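ABC transporter substrate binding protein (Ribose) (Agrobacterium vitis S4, PDB 4WT7) probably binds a sugar or sugar alcohol for uptake by an ABC transporter, and holds D-allitol between its two lobes in this structure. Local coordinates at residues I55-R60 with L278-I283; I283-L288 with R297-P302. All coordinates share one frame; numbering follows the deposited sequence.

Contact 1 of 2, residues I55-R60 with L278-I283; sequences IAEVKR and LGRQAI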
ATOM      1  N   ILE A  55      12.722  -1.288  12.109  0.93 10.58           N
ATOM      2  CA  ILE A  55      13.500  -2.018  13.081  0.93 11.82           C
ATOM      3  C   ILE A  55      14.946  -1.542  12.976  0.93 11.55           C
ATOM      4  O   ILE A  55      15.565  -1.180  13.972  0.93 13.12           O
ATOM      5  CB  ILE A  55      13.381  -3.510  12.792  0.93 11.43           C
ATOM      6  CG1 ILE A  55      11.973  -3.990  13.157  0.93 12.71           C
ATOM      7  CG2 ILE A  55      14.460  -4.290  13.508  0.93 10.82           C
ATOM      8  CD1 ILE A  55      11.664  -5.434  12.749  0.93 10.92           C
ATOM      9  N   ALA A  56      15.462  -1.523  11.747  1.00 12.59           N
ATOM     10  CA  ALA A  56      16.818  -1.067  11.479  1.00 13.09           C
ATOM     11  C   ALA A  56      17.027   0.317  12.058  1.00 11.33           C
ATOM     12  O   ALA A  56      18.022   0.563  12.731  1.00 14.36           O
ATOM     13  CB  ALA A  56      17.088  -1.056   9.970  1.00 13.27           C
ATOM     14  N   GLU A  57      16.098   1.225  11.784  1.00 10.99           N
ATOM     15  CA  GLU A  57      16.269   2.621  12.164  1.00 10.29           C
ATOM     16  C   GLU A  57      16.215   2.791  13.683  1.00 11.57           C
ATOM     17  O   GLU A  57      16.936   3.608  14.247  1.00 12.28           O
ATOM     18  CB  GLU A  57      15.229   3.504  11.482  1.00 10.44           C
ATOM     19  CG  GLU A  57      15.471   5.003  11.649  1.00 13.14           C
ATOM     20  CD  GLU A  57      16.787   5.512  11.040  1.00 12.01           C
ATOM     21  OE1 GLU A  57      17.633   4.704  10.591  1.00 11.90           O
ATOM     22  OE2 GLU A  57      16.971   6.742  11.033  1.00 11.45           O
ATOM     23  N   VAL A  58      15.359   2.042  14.356  1.00  9.65           N
ATOM     24  CA  VAL A  58      15.300   2.187  15.795  1.00  9.80           C
ATOM     25  C   VAL A  58      16.644   1.759  16.356  1.00 10.06           C
ATOM     26  O   VAL A  58      17.205   2.427  17.236  1.00 10.21           O
ATOM     27  CB  VAL A  58      14.169   1.358  16.449  1.00  9.78           C
ATOM     28  CG1 VAL A  58      14.383   1.261  17.949  1.00 10.00           C
ATOM     29  CG2 VAL A  58      12.829   1.961  16.159  1.00  9.56           C
ATOM     30  N   LYS A  59      17.159   0.645  15.855  1.00 12.70           N
ATOM     31  CA  LYS A  59      18.497   0.188  16.262  1.00 14.98           C
ATOM     32  C   LYS A  59      19.576   1.232  15.956  1.00 16.85           C
ATOM     33  O   LYS A  59      20.457   1.487  16.785  1.00 14.05           O
ATOM     34  CB  LYS A  59      18.879  -1.143  15.606  1.00 13.25           C
ATOM     35  CG  LYS A  59      18.120  -2.359  16.094  1.00 12.62           C
ATOM     36  CD  LYS A  59      18.390  -3.593  15.192  1.00 14.86           C
ATOM     37  CE  LYS A  59      17.541  -4.817  15.579  1.00 20.49           C
ATOM     38  NZ  LYS A  59      17.866  -6.064  14.779  1.00 21.20           N
ATOM     39  N   ARG A  60      19.505   1.855  14.782  1.00 15.94           N
ATOM     40  CA  ARG A  60      20.570   2.769  14.381  1.00 12.99           C
ATOM     41  C   ARG A  60      20.582   3.997  15.288  1.00 15.52           C
ATOM     42  O   ARG A  60      21.641   4.577  15.567  1.00 14.03           O
ATOM     43  CB  ARG A  60      20.429   3.187  12.919  1.00 13.47           C
ATOM     44  CG  ARG A  60      21.650   3.955  12.401  1.00 15.46           C
ATOM     45  CD  ARG A  60      21.411   4.567  11.032  1.00 14.82           C
ATOM     46  NE  ARG A  60      20.393   5.582  11.116  1.00 13.28           N
ATOM     47  CZ  ARG A  60      20.595   6.850  11.445  1.00 13.02           C
ATOM     48  NH1 ARG A  60      21.800   7.288  11.743  1.00 16.89           N
ATOM     49  NH2 ARG A  60      19.560   7.681  11.507  1.00 15.48           N
ATOM     50  N   LEU A 278       9.539   5.282   4.022  1.00  8.86           N
ATOM     51  CA  LEU A 278       8.415   5.485   4.925  1.00  8.67           C
ATOM     52  C   LEU A 278       8.714   4.969   6.326  1.00  8.82           C
ATOM     53  O   LEU A 278       8.418   5.635   7.310  1.00  8.74           O
ATOM     54  CB  LEU A 278       7.155   4.803   4.386  1.00  8.60           C
ATOM     55  CG  LEU A 278       6.483   5.654   3.320  1.00  8.43           C
ATOM     56  CD1 LEU A 278       5.671   4.764   2.371  1.00  8.57           C
ATOM     57  CD2 LEU A 278       5.630   6.737   3.967  1.00  8.26           C
ATOM     58  N   GLY A 279       9.267   3.770   6.420  1.00 10.26           N
ATOM     59  CA  GLY A 279       9.624   3.211   7.714  1.00 11.44           C
ATOM     60  C   GLY A 279      10.652   4.048   8.466  1.00 11.50           C
ATOM     61  O   GLY A 279      10.510   4.304   9.668  1.00 12.45           O
ATOM     62  N   ARG A 280      11.696   4.486   7.775  1.00 13.14           N
ATOM     63  CA  ARG A 280      12.683   5.369   8.413  1.00 12.30           C
ATOM     64  C   ARG A 280      12.081   6.682   8.843  1.00 12.56           C
ATOM     65  O   ARG A 280      12.356   7.172   9.929  1.00 13.94           O
ATOM     66  CB  ARG A 280      13.892   5.613   7.493  1.00 14.33           C
ATOM     67  CG  ARG A 280      14.889   4.490   7.555  1.00 19.30           C
ATOM     68  CD  ARG A 280      16.188   4.840   6.815  1.00 18.61           C
ATOM     69  NE  ARG A 280      15.969   5.007   5.383  1.00 17.84           N
ATOM     70  CZ  ARG A 280      15.842   4.006   4.504  1.00 20.54           C
ATOM     71  NH1 ARG A 280      15.896   2.737   4.897  1.00 19.69           N
ATOM     72  NH2 ARG A 280      15.652   4.285   3.214  1.00 19.46           N
ATOM     73  N   GLN A 281      11.228   7.247   8.011  1.00 15.02           N
ATOM     74  CA  GLN A 281      10.567   8.472   8.398  1.00 14.28           C
ATOM     75  C   GLN A 281       9.781   8.311   9.684  1.00 13.18           C
ATOM     76  O   GLN A 281       9.860   9.160  10.596  1.00 14.41           O
ATOM     77  CB  GLN A 281       9.626   8.941   7.314  1.00 15.04           C
ATOM     78  CG  GLN A 281       9.352  10.412   7.461  1.00 17.31           C
ATOM     79  CD  GLN A 281       8.274  10.876   6.535  1.00 19.48           C
ATOM     80  OE1 GLN A 281       8.509  11.739   5.685  1.00 19.03           O
ATOM     81  NE2 GLN A 281       7.064  10.323   6.699  1.00 19.39           N
ATOM     82  N   ALA A 282       9.014   7.225   9.765  1.00  8.87           N
ATOM     83  CA  ALA A 282       8.194   7.004  10.959  1.00  8.92           C
ATOM     84  C   ALA A 282       9.089   7.068  12.209  1.00  9.22           C
ATOM     85  O   ALA A 282       8.781   7.781  13.152  1.00  9.26           O
ATOM     86  CB  ALA A 282       7.456   5.670  10.891  1.00  8.98           C
ATOM     87  N   ILE A 283      10.206   6.335  12.188  1.00 11.28           N
ATOM     88  CA  ILE A 283      11.106   6.296  13.335  1.00 12.28           C
ATOM     89  C   ILE A 283      11.829   7.637  13.571  1.00  9.91           C
ATOM     90  O   ILE A 283      12.023   8.065  14.723  1.00 10.64           O
ATOM     91  CB  ILE A 283      12.124   5.161  13.223  1.00 11.52           C
ATOM     92  CG1 ILE A 283      11.412   3.833  12.984  1.00 13.38           C
ATOM     93  CG2 ILE A 283      12.889   5.046  14.499  1.00 11.19           C
ATOM     94  CD1 ILE A 283      10.224   3.588  13.936  1.00 11.54           C
TER
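Glu-57 OE2 is gripped by two groups: Arg-60, about one turn further along the same helix, and Gln-284 NE2, just beyond Ile-283 on the facing helix. Arg-60 holds the carboxylate side-on. Its NH2 lies 2.8 Å from Glu-57 OE2, and its NE lies 2.9 Å from Glu-57 OE1. The NE bond is nearly straight (177°). Both carboxylate oxygens lie almost in the guanidinium plane, but the arginine approaches from well out of the carboxylate plane, on the syn side. The grip fixes how the acid is turned.

Glu-57 CG stands anti to the backbone N (chi1 -171°), and this carries the chain along Ile-283. The two side chains run alongside each other, pointing opposite ways, with Glu-57 CG 3.7 Å from Ile-283 CB. Val-58 instead lies roughly perpendicular to Ile-283. Its CG2 is 3.5 Å from Ile-283 CG2 and 3.8 Å from Ile-283 CD1.

Arg-280 offers its aliphatic part, with CD 4.0 Å from Glu-57 OE1. Its guanidinium turns to a salt bridge with Glu-277.

The axes of 55-60 and 278-283 approach to 8.7 Å and cross at -40°. Away from the carboxylate the interface is formed by methyl, methylene and methine groups. The opposite charges of Arg-60 and, more remotely, Arg-280 probably favour the ionised form of Glu-57 in this buried setting.

Contact 2 of 2, residues I283-L288 with R297-P302; sequences IQNVAL and RESYVP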
ATOM      1  N   ILE A 283      10.206   6.335  12.188  1.00 11.28           N
ATOM      2  CA  ILE A 283      11.106   6.296  13.335  1.00 12.28           C
ATOM      3  C   ILE A 283      11.829   7.637  13.571  1.00  9.91           C
ATOM      4  O   ILE A 283      12.023   8.065  14.723  1.00 10.64           O
ATOM      5  CB  ILE A 283      12.124   5.161  13.223  1.00 11.52           C
ATOM      6  CG1 ILE A 283      11.412   3.833  12.984  1.00 13.38           C
ATOM      7  CG2 ILE A 283      12.889   5.046  14.499  1.00 11.19           C
ATOM      8  CD1 ILE A 283      10.224   3.588  13.936  1.00 11.54           C
ATOM      9  N   GLN A 284      12.226   8.300  12.496  1.00 13.01           N
ATOM     10  CA  GLN A 284      12.739   9.654  12.608  1.00 13.86           C
ATOM     11  C   GLN A 284      11.706  10.483  13.367  1.00 14.35           C
ATOM     12  O   GLN A 284      12.059  11.231  14.282  1.00 12.94           O
ATOM     13  CB  GLN A 284      13.025  10.291  11.231  1.00 12.43           C
ATOM     14  CG  GLN A 284      14.352   9.842  10.562  1.00 12.96           C
ATOM     15  CD  GLN A 284      15.611  10.457  11.214  1.00 16.33           C
ATOM     16  OE1 GLN A 284      15.776  11.683  11.252  1.00 16.48           O
ATOM     17  NE2 GLN A 284      16.498   9.602  11.724  1.00 15.05           N
ATOM     18  N   ASN A 285      10.426  10.341  12.990  1.00 13.99           N
ATOM     19  CA  ASN A 285       9.393  11.162  13.595  1.00 12.96           C
ATOM     20  C   ASN A 285       9.132  10.777  15.055  1.00 14.45           C
ATOM     21  O   ASN A 285       8.800  11.633  15.876  1.00 13.60           O
ATOM     22  CB  ASN A 285       8.112  11.181  12.742  1.00 12.61           C
ATOM     23  CG  ASN A 285       8.261  12.060  11.513  1.00 14.62           C
ATOM     24  OD1 ASN A 285       9.288  12.717  11.329  1.00 13.53           O
ATOM     25  ND2 ASN A 285       7.253  12.072  10.659  1.00 14.65           N
ATOM     26  N   VAL A 286       9.305   9.502  15.392  1.00 12.21           N
ATOM     27  CA  VAL A 286       9.232   9.115  16.788  1.00 10.64           C
ATOM     28  C   VAL A 286      10.313   9.829  17.631  1.00 13.12           C
ATOM     29  O   VAL A 286      10.017  10.389  18.696  1.00 12.59           O
ATOM     30  CB  VAL A 286       9.368   7.616  16.980  1.00 12.62           C
ATOM     31  CG1 VAL A 286       9.567   7.305  18.459  1.00 12.21           C
ATOM     32  CG2 VAL A 286       8.148   6.881  16.400  1.00 12.88           C
ATOM     33  N   ALA A 287      11.557   9.783  17.173  1.00 15.08           N
ATOM     34  CA  ALA A 287      12.645  10.481  17.849  1.00 15.95           C
ATOM     35  C   ALA A 287      12.335  11.976  17.993  1.00 17.23           C
ATOM     36  O   ALA A 287      12.352  12.507  19.097  1.00 16.54           O
ATOM     37  CB  ALA A 287      13.946  10.279  17.090  1.00 17.67           C
ATOM     38  N   LEU A 288      12.025  12.645  16.887  1.00 13.44           N
ATOM     39  CA  LEU A 288      11.566  14.039  16.961  1.00 15.50           C
ATOM     40  C   LEU A 288      10.465  14.258  18.025  1.00 15.09           C
ATOM     41  O   LEU A 288      10.552  15.183  18.841  1.00 15.67           O
ATOM     42  CB  LEU A 288      11.041  14.519  15.608  1.00 16.04           C
ATOM     43  CG  LEU A 288      12.067  14.748  14.501  1.00 16.36           C
ATOM     44  CD1 LEU A 288      11.343  14.992  13.163  1.00 15.68           C
ATOM     45  CD2 LEU A 288      12.954  15.942  14.888  1.00 15.96           C
ATOM     46  N   ARG A 297       0.254  16.068  11.316  1.00 13.64           N
ATOM     47  CA  ARG A 297      -0.573  14.864  11.386  1.00 13.35           C
ATOM     48  C   ARG A 297      -0.181  13.847  10.316  1.00 13.74           C
ATOM     49  O   ARG A 297      -0.320  12.659  10.518  1.00 13.05           O
ATOM     50  CB  ARG A 297      -2.051  15.197  11.170  1.00 15.32           C
ATOM     51  CG  ARG A 297      -2.629  16.222  12.150  1.00 17.06           C
ATOM     52  CD  ARG A 297      -2.766  15.642  13.544  1.00 19.77           C
ATOM     53  NE  ARG A 297      -3.733  14.550  13.574  1.00 20.58           N
ATOM     54  CZ  ARG A 297      -3.950  13.769  14.625  1.00 21.89           C
ATOM     55  NH1 ARG A 297      -4.828  12.766  14.550  1.00 24.17           N
ATOM     56  NH2 ARG A 297      -3.296  13.982  15.756  1.00 23.37           N
ATOM     57  N   GLU A 298       0.264  14.307   9.155  1.00 11.15           N
ATOM     58  CA  GLU A 298       0.704  13.337   8.135  1.00 11.00           C
ATOM     59  C   GLU A 298       2.037  13.822   7.600  1.00 11.22           C
ATOM     60  O   GLU A 298       2.298  15.025   7.631  1.00 11.54           O
ATOM     61  CB  GLU A 298      -0.342  13.190   7.017  1.00 10.99           C
ATOM     62  CG  GLU A 298      -1.776  12.839   7.516  1.00 10.97           C
ATOM     63  CD  GLU A 298      -2.528  11.848   6.612  1.00 10.95           C
ATOM     64  OE1 GLU A 298      -2.490  11.977   5.355  1.00 11.04           O
ATOM     65  OE2 GLU A 298      -3.174  10.923   7.166  1.00 11.04           O
ATOM     66  N   SER A 299       2.869  12.882   7.140  1.00 11.18           N
ATOM     67  CA  SER A 299       4.170  13.165   6.535  1.00 11.50           C
ATOM     68  C   SER A 299       4.249  12.373   5.234  1.00 11.43           C
ATOM     69  O   SER A 299       4.231  11.146   5.259  1.00 11.33           O
ATOM     70  CB  SER A 299       5.290  12.760   7.495  1.00 11.68           C
ATOM     71  OG  SER A 299       5.179  13.541   8.683  1.00 11.79           O
ATOM     72  N   TYR A 300       4.306  13.065   4.101  1.00 11.67           N
ATOM     73  CA  TYR A 300       4.208  12.403   2.804  1.00 12.00           C
ATOM     74  C   TYR A 300       5.545  12.128   2.206  1.00 11.97           C
ATOM     75  O   TYR A 300       6.414  12.985   2.178  1.00 12.44           O
ATOM     76  CB  TYR A 300       3.356  13.230   1.832  1.00 11.83           C
ATOM     77  CG  TYR A 300       1.957  13.479   2.387  1.00 11.63           C
ATOM     78  CD1 TYR A 300       1.066  12.437   2.545  1.00 11.29           C
ATOM     79  CD2 TYR A 300       1.547  14.751   2.767  1.00 11.92           C
ATOM     80  CE1 TYR A 300      -0.198  12.650   3.065  1.00 11.25           C
ATOM     81  CE2 TYR A 300       0.294  14.977   3.282  1.00 11.85           C
ATOM     82  CZ  TYR A 300      -0.578  13.929   3.428  1.00 11.52           C
ATOM     83  OH  TYR A 300      -1.834  14.122   3.945  1.00 11.58           O
ATOM     84  N   VAL A 301       5.713  10.907   1.742  1.00 11.84           N
ATOM     85  CA  VAL A 301       6.928  10.513   1.061  1.00 12.22           C
ATOM     86  C   VAL A 301       6.607  10.386  -0.417  1.00 12.30           C
ATOM     87  O   VAL A 301       5.607   9.750  -0.776  1.00 11.97           O
ATOM     88  CB  VAL A 301       7.432   9.171   1.543  1.00 12.17           C
ATOM     89  CG1 VAL A 301       8.584   8.700   0.618  1.00 12.65           C
ATOM     90  CG2 VAL A 301       7.886   9.275   2.978  1.00 12.25           C
ATOM     91  N   PRO A 302       7.450  10.982  -1.279  1.00 12.85           N
ATOM     92  CA  PRO A 302       7.089  11.024  -2.686  1.00 13.02           C
ATOM     93  C   PRO A 302       6.932   9.618  -3.275  1.00 12.79           C
ATOM     94  O   PRO A 302       7.555   8.666  -2.803  1.00 12.74           O
ATOM     95  CB  PRO A 302       8.259  11.783  -3.323  1.00 13.79           C
ATOM     96  CG  PRO A 302       8.751  12.696  -2.201  1.00 14.00           C
ATOM     97  CD  PRO A 302       8.615  11.829  -0.971  1.00 13.44           C
TER
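Asn-285 and Ser-299 make this small contact between them. Asn-285 projects from helix 275-290 toward strand 298-300, and Ser-299 points back from the strand. Their CA atoms are 9.0 Å apart, so the two side chains span the gap together. Asn-285 CG lies beside the backbone N (chi1 -75°), which sends the amide out from the helix flank. Its nitrogen does the touching: Asn-285 ND2 is 3.2 Å from Ser-299 OG. The amide donates to the hydroxyl oxygen, but the bond is weak, being strongly bent at 121°. The same nitrogen is 3.8 Å from Ser-299 CB, a mere brush against the methylene.

Asn-128 supplies the stronger partners: its OD1 accepts a hydrogen bond from Asn-285 ND2, and its ND2 is hydrogen-bonded to Ser-299 OG. The three polar groups thus form a small closed ring of contacts, and the buried amide nitrogen of Asn-285 does not depend on the weak bond.

In this periplasmic binding protein fold of two alpha/beta lobes, strand 298-300 is an outermost strand of the parallel sheet that also holds strand 34-39. It runs beside strand 129-131, and Ser-299 bonds through its backbone to Asn-129 and Thr-131.

Glu-298 points away from the helix. Tyr-300 OH donates to Glu-298 OE1 at 2.6 Å, and the oxygen receives it on its anti lone pair.

Contact 1 and contact 2 both use helix 275-290 and share Ile-283; their centres are 10 Å apart. Contact 1 joins the helix to helix 45-60, and contact 2 joins it to strand 298-300. Polar atoms tie them together. Glu-57 OE2 is 3.0 Å from Gln-284 NE2. Gln-281 NE2 makes a weak bond of 3.3 Å to Ser-299 O. Leu-278 CD2 also packs 3.5 Å from Val-301 CG2. Neither contact involves a ligand-binding residue. Ser-299 has its side chain about 14 Å from the bound D-allitol. Leu-278, on the same helix, touches Phe-46 of the allitol pocket.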